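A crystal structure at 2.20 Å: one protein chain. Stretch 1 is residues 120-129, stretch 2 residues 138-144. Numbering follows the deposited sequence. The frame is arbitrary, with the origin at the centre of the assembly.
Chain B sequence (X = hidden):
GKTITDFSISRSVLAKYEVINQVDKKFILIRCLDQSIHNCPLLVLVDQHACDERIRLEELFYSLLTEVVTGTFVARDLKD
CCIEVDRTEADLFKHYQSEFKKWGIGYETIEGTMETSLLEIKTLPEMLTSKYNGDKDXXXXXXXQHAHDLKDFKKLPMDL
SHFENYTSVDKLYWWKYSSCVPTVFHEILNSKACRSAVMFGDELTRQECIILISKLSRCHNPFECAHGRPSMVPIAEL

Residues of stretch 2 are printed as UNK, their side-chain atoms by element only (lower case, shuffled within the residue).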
# COMPACT_ATOMS: atom_id res chain seq x y z
N GLU B 120 -13.04 50.14 -22.30
CA GLU B 120 -12.53 49.53 -23.52
C GLU B 120 -11.45 48.54 -23.17
O GLU B 120 -10.36 48.94 -22.78
CB GLU B 120 -12.00 50.62 -24.48
CG GLU B 120 -11.47 50.11 -25.81
CD GLU B 120 -10.75 51.16 -26.64
OE1 GLU B 120 -11.09 51.31 -27.83
OE2 GLU B 120 -9.83 51.83 -26.10
N ILE B 121 -11.75 47.23 -23.30
CA ILE B 121 -10.78 46.17 -23.02
C ILE B 121 -9.92 45.94 -24.26
O ILE B 121 -10.43 45.59 -25.33
CB ILE B 121 -11.42 44.88 -22.44
CG1 ILE B 121 -11.92 45.12 -21.00
CG2 ILE B 121 -10.42 43.73 -22.43
CD1 ILE B 121 -13.37 45.32 -20.89
N LYS B 122 -8.61 46.17 -24.10
CA LYS B 122 -7.58 46.03 -25.13
C LYS B 122 -6.94 44.64 -25.13
O LYS B 122 -6.77 44.06 -26.20
CB LYS B 122 -6.53 47.14 -24.99
CG LYS B 122 -7.08 48.53 -25.29
CD LYS B 122 -6.00 49.59 -25.37
CE LYS B 122 -6.54 50.88 -25.96
NZ LYS B 122 -5.48 51.92 -26.10
N THR B 123 -6.54 44.12 -23.95
CA THR B 123 -5.91 42.80 -23.85
C THR B 123 -6.56 41.93 -22.79
O THR B 123 -7.07 42.44 -21.79
CB THR B 123 -4.37 42.89 -23.60
OG1 THR B 123 -4.10 43.25 -22.25
CG2 THR B 123 -3.64 43.84 -24.56
N LEU B 124 -6.51 40.61 -23.00
CA LEU B 124 -7.00 39.60 -22.07
C LEU B 124 -6.06 38.40 -22.07
O LEU B 124 -5.56 38.07 -23.14
CB LEU B 124 -8.41 39.12 -22.46
CG LEU B 124 -9.61 39.99 -22.09
CD1 LEU B 124 -10.89 39.24 -22.42
CD2 LEU B 124 -9.61 40.38 -20.61
N PRO B 125 -5.81 37.70 -20.94
CA PRO B 125 -4.97 36.50 -21.00
C PRO B 125 -5.72 35.37 -21.72
O PRO B 125 -6.94 35.43 -21.82
CB PRO B 125 -4.71 36.17 -19.53
CG PRO B 125 -5.88 36.70 -18.81
CD PRO B 125 -6.32 37.93 -19.57
N GLU B 126 -5.00 34.37 -22.25
CA GLU B 126 -5.59 33.26 -23.01
C GLU B 126 -6.72 32.51 -22.27
O GLU B 126 -7.74 32.22 -22.89
CB GLU B 126 -4.51 32.29 -23.51
CG GLU B 126 -3.62 32.88 -24.60
CD GLU B 126 -4.20 32.86 -26.00
OE1 GLU B 126 -3.79 31.99 -26.80
OE2 GLU B 126 -5.06 33.72 -26.31
N MET B 127 -6.55 32.23 -20.96
CA MET B 127 -7.56 31.57 -20.11
C MET B 127 -8.87 32.35 -20.17
O MET B 127 -9.92 31.75 -20.41
CB MET B 127 -7.13 31.62 -18.64
CG MET B 127 -6.19 30.55 -18.21
SD MET B 127 -5.70 31.00 -16.51
CE MET B 127 -3.93 30.62 -16.59
N LEU B 128 -8.80 33.67 -19.90
CA LEU B 128 -9.95 34.55 -19.85
C LEU B 128 -10.59 34.78 -21.22
O LEU B 128 -11.82 34.87 -21.29
CB LEU B 128 -9.60 35.87 -19.14
CG LEU B 128 -10.79 36.71 -18.59
CD1 LEU B 128 -11.76 35.86 -17.76
CD2 LEU B 128 -10.30 37.86 -17.74
N THR B 129 -9.78 34.82 -22.30
CA THR B 129 -10.27 34.96 -23.68
C THR B 129 -11.19 33.79 -24.01
O THR B 129 -12.28 34.03 -24.53
CB THR B 129 -9.11 35.08 -24.69
OG1 THR B 129 -8.26 36.17 -24.33
CG2 THR B 129 -9.60 35.29 -26.12
N UNK B 138 -20.72 38.60 -19.12
CA UNK B 138 -19.92 37.68 -18.32
C UNK B 138 -18.62 38.36 -17.87
O UNK B 138 -18.26 38.27 -16.69
c UNK B 138 -19.61 36.38 -19.11
c UNK B 138 -18.95 34.73 -17.31
o UNK B 138 -15.74 33.37 -16.24
c UNK B 138 -17.24 35.56 -18.76
c UNK B 138 -18.59 35.52 -18.40
c UNK B 138 -16.67 34.05 -16.98
c UNK B 138 -18.00 33.99 -16.61
c UNK B 138 -16.28 34.84 -18.04
N UNK B 139 -17.90 38.99 -18.82
CA UNK B 139 -16.62 39.65 -18.60
C UNK B 139 -16.73 40.78 -17.58
O UNK B 139 -15.90 40.85 -16.68
c UNK B 139 -13.60 39.74 -19.36
c UNK B 139 -14.20 41.14 -21.31
c UNK B 139 -14.61 40.72 -19.92
c UNK B 139 -16.03 40.13 -19.94
N UNK B 140 -17.79 41.62 -17.70
CA UNK B 140 -18.05 42.71 -16.76
C UNK B 140 -18.21 42.15 -15.34
O UNK B 140 -17.53 42.62 -14.42
c UNK B 140 -21.01 46.70 -15.80
c UNK B 140 -20.83 45.46 -16.65
c UNK B 140 -19.57 44.72 -16.28
n UNK B 140 -22.20 47.49 -16.21
c UNK B 140 -19.31 43.51 -17.17
N UNK B 141 -19.06 41.11 -15.17
CA UNK B 141 -19.32 40.46 -13.89
C UNK B 141 -18.03 39.95 -13.24
O UNK B 141 -17.84 40.15 -12.04
c UNK B 141 -20.31 39.30 -14.06
c UNK B 141 -19.22 37.04 -11.51
s UNK B 141 -20.79 37.10 -12.48
c UNK B 141 -20.95 38.87 -12.77
N UNK B 142 -17.15 39.34 -14.03
CA UNK B 142 -15.89 38.73 -13.62
C UNK B 142 -14.86 39.80 -13.18
O UNK B 142 -14.20 39.61 -12.16
c UNK B 142 -15.96 36.38 -14.48
c UNK B 142 -15.40 37.76 -14.72
c UNK B 142 -13.89 37.71 -14.84
N UNK B 143 -14.76 40.91 -13.91
CA UNK B 143 -13.85 42.01 -13.59
C UNK B 143 -14.34 42.81 -12.36
O UNK B 143 -13.51 43.16 -11.51
c UNK B 143 -12.81 43.23 -17.19
c UNK B 143 -13.63 42.93 -14.82
c UNK B 143 -11.74 41.51 -15.78
c UNK B 143 -13.03 42.23 -16.08
N UNK B 144 -15.67 43.03 -12.24
CA UNK B 144 -16.27 43.71 -11.09
C UNK B 144 -16.06 42.92 -9.81
O UNK B 144 -15.75 43.52 -8.79
c UNK B 144 -17.78 43.95 -11.29
c UNK B 144 -19.60 45.10 -12.50
c UNK B 144 -18.16 45.19 -12.07
c UNK B 144 -17.93 46.46 -11.25

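Position 138 carries eight side-chain atoms: one carbon leading to a ring of six carbons, with a single oxygen on the ring carbon farthest from the backbone. Its CA-to-CB bond points sideways to stretch 1, and although the end of the side chain comes nearer, its closest approach is 4.6 Å, from a ring carbon next to the oxygen-bearing one to Leu-128 CD1, so the ring only borders the contact. A six-membered carbon ring bearing one oxygen is that of tyrosine, Tyr-138.

At position 139 there are four carbons, forked at the second, on a CA-to-CB bond that points toward stretch 1. One branch end lies 4.1 Å from Leu-128 CD2 and also 4.1 Å from Leu-124 CD1; the other is 4.0 Å from Leu-124 CD1 and 4.3 Å from Ile-121 CD1. A fork at the second carbon, rather than at the first, defines leucine, Leu-139. Its chi1 t, chi2 p rotamer sends CD1 to Leu-128 and CD2 to Ile-121, with both ends against Leu-124, so that a single side chain meets both the strand and the helix of stretch 1.

Position 140 has four carbons in a row ending in a nitrogen, and it points away from stretch 1. This unbranched chain is lysine, Lys-140; all four chi angles are t, and the extended chain carries NZ to a hydrogen bond elsewhere in the structure.

Position 141 shows two carbons, a sulfur and a final carbon without a branch. Nothing on stretch 1 is within reach, and the side chain is exposed. The sulfur inside the chain identifies methionine, Met-141.

Position 142 has three carbons, the first carrying the other two. It points toward stretch 1, where one branch end lies 4.1 Å from Leu-128 CD1. Branching at the first carbon, with no further atoms, gives valine, Val-142, and the touching atom is CG1. The backbone N of Val-142 is hydrogen-bonded to Tyr-138 O at 3.1 Å, one turn earlier in the helix.

Position 143 again has four carbons forked at the second, directed toward stretch 1. One branch end is 4.3 Å from Ile-121 CD1 and the other 4.4 Å from Leu-128 CD2. This is leucine, Leu-143, with CD1 facing Ile-121 and CD2 facing Leu-128 in an m, t rotamer.

Position 144 repeats the four carbons forked at the second, but its side chain lies well out of reach of stretch 1. It is Leu-144, which takes no part in the contact.

The contact is wholly apolar, with no hydrogen bond between the stretches, and it buries 266 Å² in all. The helix of stretch 2 crosses the strand of stretch 1 at 83°, their axes 11.9 Å apart at closest approach, a gap bridged by side chains. Leu-139, Val-142 and Leu-143 recur at the helical spacing of three and four residues and so share one face. Opposing them, Ile-121 and Leu-124 reach from the strand, while Leu-128, whose CA-to-CB bond points sideways, brings its methyl ends to all three.

Stretch 2 (138-144) YLKMVLL
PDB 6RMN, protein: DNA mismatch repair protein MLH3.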